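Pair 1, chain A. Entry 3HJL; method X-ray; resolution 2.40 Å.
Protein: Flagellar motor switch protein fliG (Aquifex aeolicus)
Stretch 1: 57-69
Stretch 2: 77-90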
# COMPACT_ATOMS: atom_id res chain seq x y z
N ILE A 57 15.37 18.45 -23.09
CA ILE A 57 15.22 19.91 -23.25
C ILE A 57 16.12 20.66 -22.26
O ILE A 57 16.64 21.72 -22.59
CB ILE A 57 13.77 20.39 -23.04
CG1 ILE A 57 12.86 19.91 -24.17
CG2 ILE A 57 13.71 21.90 -23.02
CD1 ILE A 57 11.41 20.34 -24.02
N GLU A 58 16.29 20.10 -21.06
CA GLU A 58 17.23 20.65 -20.07
C GLU A 58 18.69 20.62 -20.55
O GLU A 58 19.43 21.58 -20.35
CB GLU A 58 17.13 19.91 -18.73
CG GLU A 58 15.85 20.18 -17.98
CD GLU A 58 15.73 19.35 -16.71
OE1 GLU A 58 16.76 18.86 -16.20
OE2 GLU A 58 14.59 19.20 -16.21
N ASN A 59 19.10 19.51 -21.16
CA ASN A 59 20.44 19.36 -21.71
C ASN A 59 20.67 20.30 -22.90
O ASN A 59 21.74 20.88 -23.03
CB ASN A 59 20.70 17.91 -22.14
CG ASN A 59 20.73 16.94 -20.95
OD1 ASN A 59 21.13 17.29 -19.84
ND2 ASN A 59 20.33 15.70 -21.21
N ILE A 60 19.66 20.45 -23.76
CA ILE A 60 19.67 21.45 -24.85
C ILE A 60 19.77 22.88 -24.30
O ILE A 60 20.53 23.69 -24.83
CB ILE A 60 18.37 21.37 -25.71
CG1 ILE A 60 18.35 20.10 -26.56
CG2 ILE A 60 18.25 22.59 -26.64
CD1 ILE A 60 16.98 19.80 -27.18
N ALA A 61 18.99 23.17 -23.26
CA ALA A 61 18.95 24.49 -22.61
C ALA A 61 20.30 24.85 -22.01
O ALA A 61 20.78 25.97 -22.17
CB ALA A 61 17.87 24.52 -21.52
N GLU A 62 20.89 23.89 -21.31
CA GLU A 62 22.20 24.06 -20.67
C GLU A 62 23.35 24.13 -21.68
O GLU A 62 24.37 24.76 -21.40
CB GLU A 62 22.43 22.94 -19.66
CG GLU A 62 21.59 23.10 -18.40
CD GLU A 62 21.66 21.90 -17.48
OE1 GLU A 62 22.39 20.94 -17.79
OE2 GLU A 62 20.97 21.93 -16.43
N GLU A 63 23.20 23.46 -22.82
CA GLU A 63 24.18 23.57 -23.90
C GLU A 63 24.09 24.98 -24.47
O GLU A 63 25.10 25.67 -24.51
CB GLU A 63 23.93 22.53 -25.00
CG GLU A 63 25.12 22.39 -25.96
CD GLU A 63 24.73 21.97 -27.37
OE1 GLU A 63 23.93 22.70 -28.01
OE2 GLU A 63 25.27 20.94 -27.84
N LEU A 64 22.88 25.39 -24.88
CA LEU A 64 22.62 26.75 -25.41
C LEU A 64 23.09 27.85 -24.48
O LEU A 64 23.63 28.85 -24.94
CB LEU A 64 21.11 26.98 -25.66
CG LEU A 64 20.49 26.69 -27.02
CD1 LEU A 64 18.97 26.91 -26.96
CD2 LEU A 64 21.10 27.56 -28.10
N LEU A 65 22.84 27.68 -23.18
CA LEU A 65 23.25 28.66 -22.18
C LEU A 65 24.78 28.77 -22.13
O LEU A 65 25.31 29.88 -22.12
CB LEU A 65 22.67 28.28 -20.81
CG LEU A 65 22.83 29.27 -19.64
CD1 LEU A 65 22.17 30.62 -19.95
CD2 LEU A 65 22.25 28.66 -18.37
N ASP A 66 25.47 27.63 -22.11
CA ASP A 66 26.94 27.60 -22.11
C ASP A 66 27.53 28.15 -23.42
O ASP A 66 28.58 28.80 -23.41
CB ASP A 66 27.44 26.17 -21.89
CG ASP A 66 28.96 26.08 -21.80
OD1 ASP A 66 29.56 26.80 -20.96
OD2 ASP A 66 29.55 25.28 -22.55
N GLU A 67 26.84 27.89 -24.52
CA GLU A 67 27.26 28.29 -25.86
C GLU A 67 27.21 29.82 -26.02
O GLU A 67 28.17 30.42 -26.53
CB GLU A 67 26.34 27.61 -26.90
CG GLU A 67 26.91 27.45 -28.28
CD GLU A 67 26.16 26.39 -29.08
OE1 GLU A 67 24.99 26.63 -29.46
OE2 GLU A 67 26.75 25.31 -29.33
N ILE A 68 26.11 30.43 -25.59
CA ILE A 68 25.93 31.89 -25.67
C ILE A 68 26.73 32.68 -24.62
O ILE A 68 27.04 33.85 -24.84
CB ILE A 68 24.43 32.33 -25.66
CG1 ILE A 68 23.76 32.06 -24.31
CG2 ILE A 68 23.69 31.66 -26.81
CD1 ILE A 68 22.24 31.93 -24.37
N LYS A 69 27.04 32.06 -23.48
CA LYS A 69 27.97 32.66 -22.50
C LYS A 69 29.38 32.72 -23.10
O LYS A 69 30.09 33.72 -22.94
CB LYS A 69 28.00 31.87 -21.19
CG LYS A 69 26.82 32.13 -20.24
CD LYS A 69 26.96 31.36 -18.91
CE LYS A 69 26.92 29.83 -19.10
NZ LYS A 69 26.81 29.06 -17.82
N LYS A 77 19.50 36.06 -15.51
CA LYS A 77 18.57 35.07 -14.95
C LYS A 77 18.62 33.78 -15.79
O LYS A 77 17.76 33.58 -16.66
CB LYS A 77 17.15 35.64 -14.93
CG LYS A 77 16.96 36.81 -13.96
CD LYS A 77 15.58 37.44 -14.09
CE LYS A 77 15.45 38.66 -13.19
NZ LYS A 77 14.12 39.32 -13.33
N PRO A 78 19.65 32.92 -15.56
CA PRO A 78 19.79 31.69 -16.34
C PRO A 78 18.67 30.68 -16.18
O PRO A 78 18.38 29.96 -17.12
CB PRO A 78 21.12 31.10 -15.84
CG PRO A 78 21.32 31.70 -14.52
CD PRO A 78 20.74 33.06 -14.58
N GLU A 79 18.06 30.61 -15.00
CA GLU A 79 16.97 29.65 -14.75
C GLU A 79 15.70 30.06 -15.50
O GLU A 79 14.91 29.20 -15.91
CB GLU A 79 16.69 29.50 -13.25
CG GLU A 79 16.19 28.10 -12.85
CD GLU A 79 17.32 27.07 -12.79
OE1 GLU A 79 18.24 27.24 -11.97
OE2 GLU A 79 17.25 26.08 -13.55
N GLU A 80 15.51 31.37 -15.68
CA GLU A 80 14.39 31.91 -16.45
C GLU A 80 14.58 31.65 -17.96
O GLU A 80 13.61 31.50 -18.69
CB GLU A 80 14.23 33.40 -16.18
CG GLU A 80 12.95 34.02 -16.73
CD GLU A 80 12.65 35.38 -16.14
OE1 GLU A 80 12.57 35.50 -14.89
OE2 GLU A 80 12.46 36.34 -16.92
N PHE A 81 15.84 31.62 -18.40
CA PHE A 81 16.19 31.22 -19.77
C PHE A 81 15.83 29.74 -20.03
O PHE A 81 15.24 29.43 -21.06
CB PHE A 81 17.68 31.47 -20.01
CG PHE A 81 18.18 31.05 -21.37
CD1 PHE A 81 18.07 31.91 -22.45
CD2 PHE A 81 18.85 29.85 -21.53
CE1 PHE A 81 18.57 31.54 -23.70
CE2 PHE A 81 19.35 29.47 -22.77
CZ PHE A 81 19.20 30.32 -23.86
N ILE A 82 16.14 28.86 -19.07
CA ILE A 82 15.84 27.42 -19.21
C ILE A 82 14.33 27.19 -19.34
O ILE A 82 13.89 26.40 -20.17
CB ILE A 82 16.37 26.54 -17.98
CG1 ILE A 82 17.83 26.83 -17.60
CG2 ILE A 82 16.21 25.05 -18.28
CD1 ILE A 82 18.78 27.10 -18.76
N GLU A 83 13.54 27.88 -18.50
CA GLU A 83 12.08 27.76 -18.51
C GLU A 83 11.49 28.27 -19.82
O GLU A 83 10.55 27.67 -20.34
CB GLU A 83 11.45 28.51 -17.31
CG GLU A 83 9.92 28.28 -17.12
CD GLU A 83 9.30 29.17 -16.04
OE1 GLU A 83 8.05 29.27 -16.00
OE2 GLU A 83 10.04 29.79 -15.23
N ASN A 84 12.03 29.37 -20.34
CA ASN A 84 11.57 29.92 -21.62
C ASN A 84 11.80 28.96 -22.79
O ASN A 84 10.94 28.84 -23.66
CB ASN A 84 12.23 31.27 -21.92
CG ASN A 84 11.77 32.38 -20.98
OD1 ASN A 84 10.90 32.18 -20.13
ND2 ASN A 84 12.40 33.53 -21.08
N ILE A 85 12.94 28.27 -22.80
CA ILE A 85 13.22 27.21 -23.79
C ILE A 85 12.23 26.04 -23.63
O ILE A 85 11.79 25.46 -24.62
CB ILE A 85 14.68 26.67 -23.71
CG1 ILE A 85 15.69 27.75 -24.07
CG2 ILE A 85 14.88 25.48 -24.67
CD1 ILE A 85 17.09 27.34 -23.83
N LYS A 86 11.85 25.73 -22.38
CA LYS A 86 10.84 24.68 -22.12
C LYS A 86 9.42 25.04 -22.60
O LYS A 86 8.61 24.13 -22.81
CB LYS A 86 10.81 24.28 -20.63
CG LYS A 86 12.00 23.41 -20.22
CD LYS A 86 11.86 22.90 -18.81
CE LYS A 86 12.86 21.78 -18.53
NZ LYS A 86 12.83 21.32 -17.11
N LYS A 87 9.12 26.33 -22.75
CA LYS A 87 7.83 26.77 -23.32
C LYS A 87 7.83 26.68 -24.85
O LYS A 87 6.81 26.36 -25.47
CB LYS A 87 7.48 28.21 -22.90
CG LYS A 87 7.54 28.53 -21.39
CD LYS A 87 7.01 27.42 -20.47
CE LYS A 87 5.52 27.13 -20.68
NZ LYS A 87 4.99 26.16 -19.67
N VAL A 88 8.98 26.97 -25.46
CA VAL A 88 9.13 26.97 -26.91
C VAL A 88 9.08 25.55 -27.48
O VAL A 88 8.28 25.27 -28.37
CB VAL A 88 10.48 27.63 -27.32
CG1 VAL A 88 10.68 27.59 -28.83
CG2 VAL A 88 10.55 29.07 -26.81
N ILE A 89 9.94 24.68 -26.95
CA ILE A 89 10.06 23.30 -27.44
C ILE A 89 8.88 22.49 -26.87
O ILE A 89 8.80 22.31 -25.65
CB ILE A 89 11.41 22.65 -26.98
CG1 ILE A 89 12.61 23.52 -27.38
CG2 ILE A 89 11.55 21.24 -27.57
CD1 ILE A 89 13.97 22.96 -26.95
N PRO A 90 7.97 21.98 -27.74
CA PRO A 90 6.76 21.31 -27.22
C PRO A 90 7.01 19.95 -26.56
O PRO A 90 8.06 19.35 -26.77
CB PRO A 90 5.90 21.13 -28.48
CG PRO A 90 6.87 21.09 -29.60
CD PRO A 90 8.00 21.98 -29.22

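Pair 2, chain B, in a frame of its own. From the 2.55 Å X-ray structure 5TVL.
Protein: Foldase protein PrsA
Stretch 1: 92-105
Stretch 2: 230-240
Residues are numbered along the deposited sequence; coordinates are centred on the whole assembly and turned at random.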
# COMPACT_ATOMS: atom_id res chain seq x y z
N VAL B 92 2.93 -18.84 -4.76
CA VAL B 92 1.82 -18.25 -4.01
C VAL B 92 1.14 -17.15 -4.84
O VAL B 92 -0.08 -17.21 -5.06
CB VAL B 92 2.28 -17.73 -2.63
CG1 VAL B 92 1.19 -16.89 -1.95
CG2 VAL B 92 2.67 -18.89 -1.73
N GLU B 93 1.91 -16.17 -5.29
CA GLU B 93 1.35 -15.05 -6.06
C GLU B 93 0.74 -15.52 -7.40
O GLU B 93 -0.22 -14.93 -7.88
CB GLU B 93 2.39 -13.94 -6.27
CG GLU B 93 3.48 -14.25 -7.28
CD GLU B 93 4.64 -13.26 -7.23
OE1 GLU B 93 5.12 -12.95 -6.12
OE2 GLU B 93 5.09 -12.81 -8.31
N LEU B 94 1.31 -16.58 -7.97
CA LEU B 94 0.72 -17.27 -9.13
C LEU B 94 -0.68 -17.81 -8.80
O LEU B 94 -1.62 -17.59 -9.55
CB LEU B 94 1.65 -18.39 -9.61
CG LEU B 94 1.35 -19.25 -10.85
CD1 LEU B 94 2.65 -19.82 -11.40
CD2 LEU B 94 0.35 -20.37 -10.57
N ALA B 95 -0.79 -18.51 -7.67
CA ALA B 95 -2.08 -19.03 -7.20
C ALA B 95 -3.10 -17.93 -6.86
O ALA B 95 -4.29 -18.08 -7.13
CB ALA B 95 -1.87 -19.93 -5.99
N VAL B 96 -2.61 -16.83 -6.28
CA VAL B 96 -3.46 -15.68 -5.91
C VAL B 96 -4.02 -14.96 -7.15
O VAL B 96 -5.15 -14.45 -7.12
CB VAL B 96 -2.71 -14.70 -4.96
CG1 VAL B 96 -3.47 -13.40 -4.76
CG2 VAL B 96 -2.44 -15.36 -3.61
N LYS B 97 -3.24 -14.92 -8.23
CA LYS B 97 -3.70 -14.34 -9.50
C LYS B 97 -4.85 -15.14 -10.12
O LYS B 97 -5.76 -14.55 -10.68
CB LYS B 97 -2.53 -14.22 -10.50
CG LYS B 97 -2.81 -13.36 -11.73
CD LYS B 97 -1.63 -13.40 -12.68
CE LYS B 97 -1.90 -12.67 -13.99
NZ LYS B 97 -1.75 -11.19 -13.87
N LYS B 98 -4.80 -16.47 -10.03
CA LYS B 98 -5.86 -17.34 -10.57
C LYS B 98 -7.21 -17.15 -9.88
O LYS B 98 -8.24 -17.05 -10.55
CB LYS B 98 -5.48 -18.82 -10.47
CG LYS B 98 -4.40 -19.27 -11.43
CD LYS B 98 -4.36 -20.78 -11.52
CE LYS B 98 -3.22 -21.27 -12.40
NZ LYS B 98 -3.17 -22.75 -12.48
N VAL B 99 -7.19 -17.13 -8.54
CA VAL B 99 -8.43 -17.01 -7.76
C VAL B 99 -9.00 -15.59 -7.89
O VAL B 99 -10.22 -15.42 -7.95
CB VAL B 99 -8.22 -17.40 -6.27
CG1 VAL B 99 -9.50 -17.20 -5.47
CG2 VAL B 99 -7.77 -18.86 -6.17
N ALA B 100 -8.12 -14.59 -7.96
CA ALA B 100 -8.54 -13.20 -8.21
C ALA B 100 -9.20 -13.06 -9.58
O ALA B 100 -10.24 -12.41 -9.70
CB ALA B 100 -7.35 -12.26 -8.10
N GLU B 101 -8.60 -13.67 -10.60
CA GLU B 101 -9.20 -13.76 -11.95
C GLU B 101 -10.54 -14.51 -11.94
O GLU B 101 -11.49 -14.07 -12.58
CB GLU B 101 -8.24 -14.45 -12.93
CG GLU B 101 -7.14 -13.56 -13.47
CD GLU B 101 -6.23 -14.27 -14.46
OE1 GLU B 101 -5.70 -15.34 -14.13
OE2 GLU B 101 -6.04 -13.74 -15.58
N ALA B 102 -10.60 -15.62 -11.21
CA ALA B 102 -11.82 -16.43 -11.08
C ALA B 102 -12.95 -15.74 -10.32
O ALA B 102 -14.12 -16.02 -10.57
CB ALA B 102 -11.49 -17.77 -10.42
N GLU B 103 -12.60 -14.85 -9.39
CA GLU B 103 -13.58 -14.10 -8.58
C GLU B 103 -13.96 -12.72 -9.15
O GLU B 103 -14.77 -12.01 -8.55
CB GLU B 103 -13.08 -13.96 -7.13
CG GLU B 103 -13.10 -15.27 -6.36
CD GLU B 103 -12.52 -15.17 -4.95
OE1 GLU B 103 -12.16 -14.05 -4.51
OE2 GLU B 103 -12.42 -16.22 -4.28
N LEU B 104 -13.40 -12.34 -10.31
CA LEU B 104 -13.80 -11.10 -10.99
C LEU B 104 -15.29 -11.13 -11.32
O LEU B 104 -15.75 -12.03 -12.03
CB LEU B 104 -13.01 -10.88 -12.29
CG LEU B 104 -11.55 -10.43 -12.21
CD1 LEU B 104 -10.93 -10.48 -13.60
CD2 LEU B 104 -11.42 -9.04 -11.62
N THR B 105 -16.03 -10.15 -10.79
CA THR B 105 -17.44 -9.96 -11.11
C THR B 105 -17.57 -8.81 -12.10
O THR B 105 -16.61 -8.07 -12.37
CB THR B 105 -18.27 -9.63 -9.85
OG1 THR B 105 -17.77 -8.43 -9.24
CG2 THR B 105 -18.19 -10.77 -8.84
N LEU B 230 -8.15 -2.43 -16.84
CA LEU B 230 -9.01 -2.59 -15.67
C LEU B 230 -8.82 -3.94 -14.99
O LEU B 230 -8.92 -4.04 -13.77
CB LEU B 230 -10.49 -2.41 -16.05
CG LEU B 230 -10.87 -1.04 -16.61
CD1 LEU B 230 -12.31 -1.07 -17.12
CD2 LEU B 230 -10.69 0.05 -15.57
N LYS B 231 -8.54 -4.98 -15.78
CA LYS B 231 -8.24 -6.31 -15.25
C LYS B 231 -6.96 -6.29 -14.40
O LYS B 231 -6.95 -6.87 -13.31
CB LYS B 231 -8.12 -7.32 -16.39
CG LYS B 231 -7.92 -8.77 -15.97
CD LYS B 231 -8.19 -9.72 -17.13
CE LYS B 231 -7.72 -11.14 -16.85
NZ LYS B 231 -6.29 -11.33 -17.23
N THR B 232 -5.91 -5.62 -14.88
CA THR B 232 -4.62 -5.59 -14.17
C THR B 232 -4.67 -4.84 -12.83
O THR B 232 -4.05 -5.28 -11.86
CB THR B 232 -3.48 -4.99 -15.02
OG1 THR B 232 -3.86 -3.69 -15.49
CG2 THR B 232 -3.16 -5.88 -16.21
N VAL B 233 -5.40 -3.73 -12.79
CA VAL B 233 -5.51 -2.92 -11.56
C VAL B 233 -6.32 -3.61 -10.46
O VAL B 233 -6.02 -3.45 -9.27
CB VAL B 233 -6.05 -1.48 -11.79
CG1 VAL B 233 -5.14 -0.72 -12.75
CG2 VAL B 233 -7.50 -1.47 -12.29
N ILE B 234 -7.35 -4.37 -10.85
CA ILE B 234 -8.12 -5.19 -9.90
C ILE B 234 -7.29 -6.37 -9.38
O ILE B 234 -7.38 -6.72 -8.20
CB ILE B 234 -9.46 -5.69 -10.53
CG1 ILE B 234 -10.36 -4.49 -10.85
CG2 ILE B 234 -10.19 -6.65 -9.58
CD1 ILE B 234 -11.49 -4.81 -11.80
N LEU B 235 -6.48 -6.98 -10.26
CA LEU B 235 -5.66 -8.13 -9.88
C LEU B 235 -4.47 -7.74 -8.99
O LEU B 235 -4.23 -8.40 -7.98
CB LEU B 235 -5.16 -8.89 -11.12
CG LEU B 235 -6.20 -9.68 -11.92
CD1 LEU B 235 -5.56 -10.24 -13.19
CD2 LEU B 235 -6.85 -10.80 -11.11
N THR B 236 -3.75 -6.68 -9.36
CA THR B 236 -2.62 -6.20 -8.56
C THR B 236 -3.04 -5.66 -7.18
O THR B 236 -2.22 -5.66 -6.25
CB THR B 236 -1.79 -5.12 -9.30
OG1 THR B 236 -2.67 -4.10 -9.80
CG2 THR B 236 -1.01 -5.73 -10.45
N GLN B 237 -4.29 -5.20 -7.05
CA GLN B 237 -4.86 -4.83 -5.75
C GLN B 237 -4.95 -6.05 -4.85
O GLN B 237 -4.46 -6.03 -3.73
CB GLN B 237 -6.24 -4.20 -5.93
CG GLN B 237 -6.91 -3.69 -4.66
CD GLN B 237 -8.40 -3.48 -4.83
OE1 GLN B 237 -9.21 -4.03 -4.08
NE2 GLN B 237 -8.78 -2.71 -5.85
N LYS B 238 -5.59 -7.11 -5.36
CA LYS B 238 -5.73 -8.38 -4.63
C LYS B 238 -4.38 -9.06 -4.36
O LYS B 238 -4.22 -9.75 -3.34
CB LYS B 238 -6.63 -9.35 -5.40
CG LYS B 238 -8.08 -8.91 -5.53
CD LYS B 238 -8.84 -9.08 -4.22
CE LYS B 238 -10.33 -8.85 -4.40
NZ LYS B 238 -11.01 -10.01 -5.05
N GLN B 239 -3.42 -8.86 -5.26
CA GLN B 239 -2.05 -9.37 -5.11
C GLN B 239 -1.32 -8.74 -3.91
O GLN B 239 -0.57 -9.42 -3.22
CB GLN B 239 -1.24 -9.11 -6.39
CG GLN B 239 -0.01 -9.98 -6.57
CD GLN B 239 -0.31 -11.29 -7.29
OE1 GLN B 239 -0.66 -12.29 -6.67
NE2 GLN B 239 -0.18 -11.28 -8.62
N ASN B 240 -1.57 -7.45 -3.67
CA ASN B 240 -0.97 -6.70 -2.55
C ASN B 240 -1.82 -6.67 -1.27
O ASN B 240 -1.42 -6.04 -0.28
CB ASN B 240 -0.64 -5.27 -3.00
CG ASN B 240 0.39 -5.23 -4.12
OD1 ASN B 240 1.47 -5.81 -4.01
ND2 ASN B 240 0.06 -4.54 -5.21

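What geometry do the two pairs share? In each, two helices approach to 9.4 Å between their axes, with 129° between their N-to-C directions, so they run in broadly opposed directions but splay well away from antiparallel. Fourteen central residues superpose with an RMSD of 0.5 Å. The match covers Ile A57 to Leu A65 with Val B96 to Leu B104, together with Ile A68 on Thr B105, and Lys A77 to Lys A87 with Leu B230 to Asn B240. The buried area is also similar, 670 Å² in pair 1 and 596 Å² in pair 2.

What sits where the helices come closest? An alanine does in both: Ala A61 matches Ala B100, and each points its CB toward the partner helix. The small side chain sits where the backbones are nearest, with CA of Ala A61 5.5 Å from CA of Ile A82, and CA of Ala B100 6.1 Å from CA of Leu B235. The matched branched residues then close over the alanine. CG2 of Ile A82 lies 3.7 Å from CB of Ala A61, and CD2 of Leu B235 lies 3.4 Å from CB of Ala B100.

How is the space beside the alanine filled? Pair 1 uses Phe A81, whose ring sits as a knob among Ala A61, Leu A64, Leu A65 and Ile A68; its CZ reaches 3.5 Å from CD1 of Ile A68. At the matching position pair 2 has the smaller Ile B234, whose CG2 packs 3.4 Å from CD2 of Leu B104, the counterpart of Leu A65. One helical turn further on, Ile A85 places CD1 3.7 Å from both CB of Ala A61 and CD1 of Leu A64. Its counterpart Lys B238 instead lays its aliphatic base near the alanine, CB to CB of Ala B100 at 4.0 Å, while NZ stays 4.2 Å from OE1 of Glu B103, too far for a salt bridge.

Where do charges join the helices? Each pair has one salt bridge, but at different positions. In pair 1, NZ of Lys A86 donates a hydrogen bond to OE2 of Glu A58 at 2.9 Å, near the start of stretch 1, and CG of the same lysine packs 3.6 Å from CG2 of Ile A57. Those two charged positions carry Gln B239 and Lys B97 in pair 2. There the bridge is made by the residue just after the alanine: NZ of Lys B231 donates to OE2 of Glu B101 at 2.9 Å. The matching residues in pair 1 are Pro A78, which packs its CB 3.7 Å from CD2 of Leu A65, and Glu A62, whose CA-to-CB bond points away from the partner helix.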